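Local structure of putative Lipoprotein (Shewanella oneidensis, 3U24) at residues A[81-86]-A[93-98]; A[508-513]-A[519-524]. The protein is a putative lipoprotein of unknown function that binds zinc and calcium ions and belongs to the DUF885 family, of the same clan as many metallopeptidases. All blocks are in the same frame, centred on the assembly; numbering follows the deposited sequence.

Interaction 1. Residues A[81-86]-A[93-98]; sequences FELKSL and DYHLID. With ZN (zinc ion), chain C.
Leu83 and Leu86, on the loop that joins helix 61-79 to helix 88-111, fold back onto Tyr94 in the first turns of the second helix, so the contact closes a helix-loop-helix connection. The apolar part centres on the Tyr94 ring. Leu83 CD2 stands 3.8 Å from the ring centroid and 9° off its normal, a CH-pi contact over one face. Leu86 CD1 reaches Tyr94 CD2 at 3.8 Å, its side chain crossing the tyrosine at about a right angle. The extended first torsion of Tyr94 (chi1 180°) lays the ring against Leu83 and Leu86; Phe25 of helix 25-39 and Leu78 of helix 61-79 also touch this side chain.

The polar part runs through water 1, which donates to Phe81 O at 2.7 Å and lies 2.6 Å from Tyr94 OH, tying the phenol to the loop backbone. A short 3-10 segment, 83-85, shapes the loop: Glu82 O accepts both Ser85 N and, at 2.7 Å, Ser85 OG.

The metal part belongs to His95, whose ND1 is hydrogen-bonded to Thr91 O, which, with the zinc bond at NE2, probably fixes the ring's rotation. Its CE1 meets Leu83 CD2 at 3.8 Å, while NE2 binds the zinc ion at 2.0 Å.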
loop_
_atom_site.group_PDB
_atom_site.type_symbol
_atom_site.label_atom_id
_atom_site.label_comp_id
_atom_site.label_asym_id
_atom_site.label_seq_id
_atom_site.Cartn_x
_atom_site.Cartn_y
_atom_site.Cartn_z
ATOM N N PHE A 81 -14.388 11.674 -25.905
ATOM C CA PHE A 81 -14.211 10.326 -26.446
ATOM C C PHE A 81 -15.440 9.511 -26.158
ATOM O O PHE A 81 -15.846 9.405 -24.989
ATOM C CB PHE A 81 -12.986 9.631 -25.827
ATOM C CG PHE A 81 -11.699 10.226 -26.276
ATOM C CD1 PHE A 81 -11.172 9.900 -27.517
ATOM C CD2 PHE A 81 -11.041 11.153 -25.500
ATOM C CE1 PHE A 81 -10.009 10.490 -27.966
ATOM C CE2 PHE A 81 -9.866 11.742 -25.939
ATOM C CZ PHE A 81 -9.342 11.400 -27.174
ATOM N N GLU A 82 -16.030 8.948 -27.213
ATOM C CA GLU A 82 -17.095 7.959 -27.077
ATOM C C GLU A 82 -16.541 6.702 -26.454
ATOM O O GLU A 82 -15.552 6.147 -26.930
ATOM C CB GLU A 82 -17.705 7.602 -28.444
ATOM C CG GLU A 82 -18.644 8.680 -28.966
ATOM C CD GLU A 82 -18.956 8.569 -30.464
ATOM O OE1 GLU A 82 -18.427 7.652 -31.163
ATOM O OE2 GLU A 82 -19.744 9.426 -30.952
ATOM N N LEU A 83 -17.203 6.238 -25.411
ATOM C CA LEU A 83 -16.813 5.002 -24.740
ATOM C C LEU A 83 -16.893 3.736 -25.616
ATOM O O LEU A 83 -16.153 2.794 -25.393
ATOM C CB LEU A 83 -17.638 4.846 -23.464
ATOM C CG LEU A 83 -17.104 5.805 -22.385
ATOM C CD1 LEU A 83 -18.210 6.418 -21.538
ATOM C CD2 LEU A 83 -16.063 5.088 -21.543
ATOM N N LYS A 84 -17.753 3.730 -26.622
ATOM C CA LYS A 84 -17.808 2.633 -27.589
ATOM C C LYS A 84 -16.625 2.668 -28.566
ATOM O O LYS A 84 -16.436 1.744 -29.328
ATOM C CB LYS A 84 -19.112 2.694 -28.415
ATOM C CG LYS A 84 -20.380 2.249 -27.679
ATOM C CD LYS A 84 -21.618 2.346 -28.598
ATOM C CE LYS A 84 -22.950 2.234 -27.846
ATOM N NZ LYS A 84 -23.259 0.871 -27.307
ATOM N N SER A 85 -15.867 3.755 -28.588
ATOM C CA SER A 85 -14.744 3.859 -29.502
ATOM C C SER A 85 -13.446 3.289 -28.913
ATOM O O SER A 85 -12.418 3.385 -29.567
ATOM C CB SER A 85 -14.515 5.324 -29.958
ATOM O OG SER A 85 -13.827 6.145 -28.973
ATOM N N LEU A 86 -13.497 2.667 -27.736
ATOM C CA LEU A 86 -12.274 2.336 -26.978
ATOM C C LEU A 86 -12.002 0.841 -26.899
ATOM O O LEU A 86 -12.907 0.065 -26.777
ATOM C CB LEU A 86 -12.368 2.884 -25.557
ATOM C CG LEU A 86 -12.557 4.393 -25.383
ATOM C CD1 LEU A 86 -12.521 4.723 -23.905
ATOM C CD2 LEU A 86 -11.554 5.202 -26.202
ATOM N N ASP A 93 -7.858 2.648 -18.873
ATOM C CA ASP A 93 -7.205 3.946 -18.729
ATOM C C ASP A 93 -8.208 5.113 -18.605
ATOM O O ASP A 93 -8.010 6.026 -17.780
ATOM C CB ASP A 93 -6.215 4.198 -19.869
ATOM C CG ASP A 93 -5.021 3.218 -19.839
ATOM O OD1 ASP A 93 -4.930 2.437 -18.871
ATOM O OD2 ASP A 93 -4.196 3.220 -20.776
ATOM N N TYR A 94 -9.272 5.073 -19.405
ATOM C CA TYR A 94 -10.283 6.108 -19.378
ATOM C C TYR A 94 -10.830 6.211 -17.952
ATOM O O TYR A 94 -10.857 7.295 -17.377
ATOM C CB TYR A 94 -11.428 5.802 -20.370
ATOM C CG TYR A 94 -12.529 6.831 -20.408
ATOM C CD1 TYR A 94 -13.434 6.950 -19.376
ATOM C CD2 TYR A 94 -12.678 7.681 -21.500
ATOM C CE1 TYR A 94 -14.437 7.902 -19.411
ATOM C CE2 TYR A 94 -13.701 8.606 -21.550
ATOM C CZ TYR A 94 -14.565 8.718 -20.488
ATOM O OH TYR A 94 -15.582 9.649 -20.517
ATOM N N HIS A 95 -11.241 5.073 -17.390
ATOM C CA HIS A 95 -11.844 5.074 -16.079
ATOM C C HIS A 95 -10.885 5.436 -14.951
ATOM O O HIS A 95 -11.250 6.166 -14.014
ATOM C CB HIS A 95 -12.578 3.761 -15.830
ATOM C CG HIS A 95 -13.829 3.650 -16.611
ATOM N ND1 HIS A 95 -13.849 3.247 -17.928
ATOM C CD2 HIS A 95 -15.126 3.975 -16.280
ATOM C CE1 HIS A 95 -15.114 3.271 -18.372
ATOM N NE2 HIS A 95 -15.900 3.694 -17.358
ATOM N N LEU A 96 -9.660 4.949 -15.023
ATOM C CA LEU A 96 -8.657 5.311 -14.058
ATOM C C LEU A 96 -8.394 6.819 -14.098
ATOM O O LEU A 96 -8.317 7.437 -13.052
ATOM C CB LEU A 96 -7.382 4.538 -14.314
ATOM C CG LEU A 96 -7.398 3.034 -14.009
ATOM C CD1 LEU A 96 -5.998 2.489 -14.391
ATOM C CD2 LEU A 96 -7.784 2.697 -12.551
ATOM N N ILE A 97 -8.299 7.414 -15.286
ATOM C CA ILE A 97 -8.144 8.840 -15.391
ATOM C C ILE A 97 -9.357 9.606 -14.831
ATOM O O ILE A 97 -9.202 10.550 -14.030
ATOM C CB ILE A 97 -7.831 9.276 -16.850
ATOM C CG1 ILE A 97 -6.408 8.828 -17.242
ATOM C CG2 ILE A 97 -7.968 10.769 -17.008
ATOM C CD1 ILE A 97 -6.130 8.906 -18.747
ATOM N N ASP A 98 -10.565 9.212 -15.227
ATOM C CA ASP A 98 -11.771 9.880 -14.753
ATOM C C ASP A 98 -11.857 9.895 -13.207
ATOM O O ASP A 98 -12.078 10.939 -12.581
ATOM C CB ASP A 98 -12.977 9.174 -15.313
ATOM C CG ASP A 98 -14.226 10.017 -15.284
ATOM O OD1 ASP A 98 -14.157 11.252 -15.365
ATOM O OD2 ASP A 98 -15.301 9.433 -15.219
HETATM ZN ZN ZN C . -17.847 4.036 -17.534
HETATM O O HOH W 1 -16.852 10.274 -22.677
HETATM O O HOH W 2 -18.838 2.802 -19.515
#

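Interaction 2. Residues A[508-513]-A[519-524]; sequences EGKWRR and VQLTSY
A helix-loop-helix connection, from helix 504-516 to segment 519-524, which leads into helix 523-542, is bridged by Arg513, which meets Tyr524, a neighbour of the zinc site of His408, His414 and Glu439. The arginine has CG anti to the backbone N (chi1 179°) and an extended chain, which carries its guanidinium across to Gln520 and Tyr524. NH2 gives two bonds, both close to the guanidinium plane: to Gln520 OE1 at 2.8 Å, fairly straight at 162°, and to Tyr524 OH at 3.0 Å, more bent at 141°. Gln520 NE2 also donates to Tyr524 OH, at 3.0 Å, closing a triangle of three side chains. Water 3 accepts from Arg513 NE at 3.0 Å and donates to Gln520 OE1. Leu521 CD2 lies over the centre of one guanidinium face, 3.7 Å from Arg513 CZ, and also meets Lys510 CD at 4.2 Å; Lys510 NZ is hydrogen-bonded to Asn475 OD1. A leucine in place of Arg513 would probably leave Gln520 OE1 and Tyr524 OH without their charged donor and the phenol less firmly placed. The side chain of Tyr524 comes within about 5 Å of the zinc ion. Two N-H donors converging on its oxygen, one from a cation, are likely to hold the phenol in place near the metal.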
loop_
_atom_site.group_PDB
_atom_site.type_symbol
_atom_site.label_atom_id
_atom_site.label_comp_id
_atom_site.label_asym_id
_atom_site.label_seq_id
_atom_site.Cartn_x
_atom_site.Cartn_y
_atom_site.Cartn_z
ATOM N N GLU A 508 -1.243 -2.447 18.705
ATOM C CA GLU A 508 -0.970 -1.032 18.921
ATOM C C GLU A 508 -0.568 -0.362 17.602
ATOM O O GLU A 508 -1.015 0.741 17.322
ATOM C CB GLU A 508 0.140 -0.799 19.960
ATOM C CG GLU A 508 -0.283 -0.562 21.408
ATOM C CD GLU A 508 0.934 -0.425 22.381
ATOM O OE1 GLU A 508 2.112 -0.449 21.907
ATOM O OE2 GLU A 508 0.731 -0.300 23.624
ATOM N N GLY A 509 0.309 -0.993 16.841
ATOM C CA GLY A 509 0.713 -0.504 15.541
ATOM C C GLY A 509 -0.485 -0.310 14.609
ATOM O O GLY A 509 -0.575 0.692 13.884
ATOM N N LYS A 510 -1.422 -1.247 14.655
ATOM C CA LYS A 510 -2.620 -1.158 13.846
ATOM C C LYS A 510 -3.540 -0.018 14.255
ATOM O O LYS A 510 -4.048 0.706 13.402
ATOM C CB LYS A 510 -3.372 -2.469 13.871
ATOM C CG LYS A 510 -2.775 -3.530 12.980
ATOM C CD LYS A 510 -3.087 -3.277 11.508
ATOM C CE LYS A 510 -2.406 -4.335 10.637
ATOM N NZ LYS A 510 -3.002 -5.697 10.844
ATOM N N TRP A 511 -3.729 0.177 15.555
ATOM C CA TRP A 511 -4.480 1.323 16.025
ATOM C C TRP A 511 -3.890 2.634 15.498
ATOM O O TRP A 511 -4.606 3.470 14.929
ATOM C CB TRP A 511 -4.520 1.325 17.554
ATOM C CG TRP A 511 -4.944 2.636 18.134
ATOM C CD1 TRP A 511 -4.141 3.600 18.721
ATOM C CD2 TRP A 511 -6.302 3.192 18.179
ATOM N NE1 TRP A 511 -4.902 4.691 19.117
ATOM C CE2 TRP A 511 -6.195 4.498 18.834
ATOM C CE3 TRP A 511 -7.555 2.734 17.802
ATOM C CZ2 TRP A 511 -7.291 5.294 19.054
ATOM C CZ3 TRP A 511 -8.653 3.553 18.021
ATOM C CH2 TRP A 511 -8.530 4.791 18.645
ATOM N N ARG A 512 -2.585 2.815 15.695
ATOM C CA ARG A 512 -1.903 4.014 15.236
ATOM C C ARG A 512 -2.101 4.259 13.740
ATOM O O ARG A 512 -2.400 5.362 13.314
ATOM C CB ARG A 512 -0.407 3.947 15.538
ATOM C CG ARG A 512 0.332 5.251 15.213
ATOM C CD ARG A 512 1.829 5.163 15.547
ATOM N NE ARG A 512 2.501 6.481 15.565
ATOM C CZ ARG A 512 3.272 6.963 14.588
ATOM N NH1 ARG A 512 3.494 6.245 13.476
ATOM N NH2 ARG A 512 3.830 8.177 14.721
ATOM N N ARG A 513 -1.931 3.216 12.956
ATOM C CA ARG A 513 -2.078 3.306 11.508
ATOM C C ARG A 513 -3.510 3.763 11.108
ATOM O O ARG A 513 -3.682 4.592 10.190
ATOM C CB ARG A 513 -1.720 1.955 10.905
ATOM C CG ARG A 513 -1.837 1.847 9.406
ATOM C CD ARG A 513 -1.184 0.542 8.983
ATOM N NE ARG A 513 -1.506 0.202 7.610
ATOM C CZ ARG A 513 -1.204 -0.958 7.030
ATOM N NH1 ARG A 513 -0.553 -1.905 7.717
ATOM N NH2 ARG A 513 -1.572 -1.164 5.762
ATOM N N VAL A 519 -9.249 4.068 5.057
ATOM C CA VAL A 519 -9.618 3.280 3.876
ATOM C C VAL A 519 -8.540 2.289 3.418
ATOM O O VAL A 519 -8.831 1.119 3.117
ATOM C CB VAL A 519 -10.120 4.208 2.735
ATOM C CG1 VAL A 519 -10.270 3.461 1.446
ATOM C CG2 VAL A 519 -11.468 4.817 3.129
ATOM N N GLN A 520 -7.281 2.699 3.407
ATOM C CA GLN A 520 -6.215 1.813 2.899
ATOM C C GLN A 520 -6.242 0.413 3.545
ATOM O O GLN A 520 -5.986 -0.599 2.885
ATOM C CB GLN A 520 -4.844 2.510 3.009
ATOM C CG GLN A 520 -3.676 1.770 2.336
ATOM C CD GLN A 520 -3.244 0.517 3.107
ATOM O OE1 GLN A 520 -3.365 0.458 4.332
ATOM N NE2 GLN A 520 -2.797 -0.513 2.371
ATOM N N LEU A 521 -6.602 0.355 4.823
ATOM C CA LEU A 521 -6.618 -0.919 5.586
ATOM C C LEU A 521 -7.676 -1.872 5.078
ATOM O O LEU A 521 -7.504 -3.069 5.234
ATOM C CB LEU A 521 -6.801 -0.701 7.096
ATOM C CG LEU A 521 -5.473 -0.498 7.828
ATOM C CD1 LEU A 521 -5.724 0.072 9.228
ATOM C CD2 LEU A 521 -4.688 -1.808 7.884
ATOM N N THR A 522 -8.753 -1.368 4.480
ATOM C CA THR A 522 -9.775 -2.249 3.892
ATOM C C THR A 522 -9.372 -2.890 2.538
ATOM O O THR A 522 -10.036 -3.804 2.059
ATOM C CB THR A 522 -11.120 -1.512 3.666
ATOM O OG1 THR A 522 -10.967 -0.587 2.582
ATOM C CG2 THR A 522 -11.565 -0.749 4.931
ATOM N N SER A 523 -8.262 -2.453 1.935
ATOM C CA SER A 523 -7.978 -2.782 0.548
ATOM C C SER A 523 -7.795 -4.280 0.364
ATOM O O SER A 523 -8.256 -4.871 -0.641
ATOM C CB SER A 523 -6.783 -1.962 0.002
ATOM O OG SER A 523 -5.570 -2.206 0.686
ATOM N N TYR A 524 -7.176 -4.903 1.359
ATOM C CA TYR A 524 -6.836 -6.323 1.283
ATOM C C TYR A 524 -8.084 -7.173 1.193
ATOM O O TYR A 524 -8.218 -8.018 0.283
ATOM C CB TYR A 524 -5.998 -6.756 2.471
ATOM C CG TYR A 524 -4.858 -5.820 2.735
ATOM C CD1 TYR A 524 -5.047 -4.691 3.546
ATOM C CD2 TYR A 524 -3.602 -6.047 2.192
ATOM C CE1 TYR A 524 -4.027 -3.810 3.784
ATOM C CE2 TYR A 524 -2.560 -5.160 2.419
ATOM C CZ TYR A 524 -2.773 -4.061 3.215
ATOM O OH TYR A 524 -1.791 -3.160 3.472
HETATM O O HOH W 3 -2.920 2.385 6.089
#

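In the fold
Both contacts link neighbouring parts of a largely helical chain, share no helix and bury similar areas, 203 and 206 Å²; both are surface contacts with one buried residue among the five that touch. Their places differ: the centre of interaction 1 lies about 26 Å from the centre of the chain, that of interaction 2 about 10 Å. The first joins a loop to the helix that follows it, the second a helix to the segment leading into the next. Both use a bridging water, but direct side-chain hydrogen bonds, given by Arg513, cross interaction 2 and not interaction 1. Each has a zinc ion close by, bound directly by His95 in interaction 1 but by residues outside interaction 2.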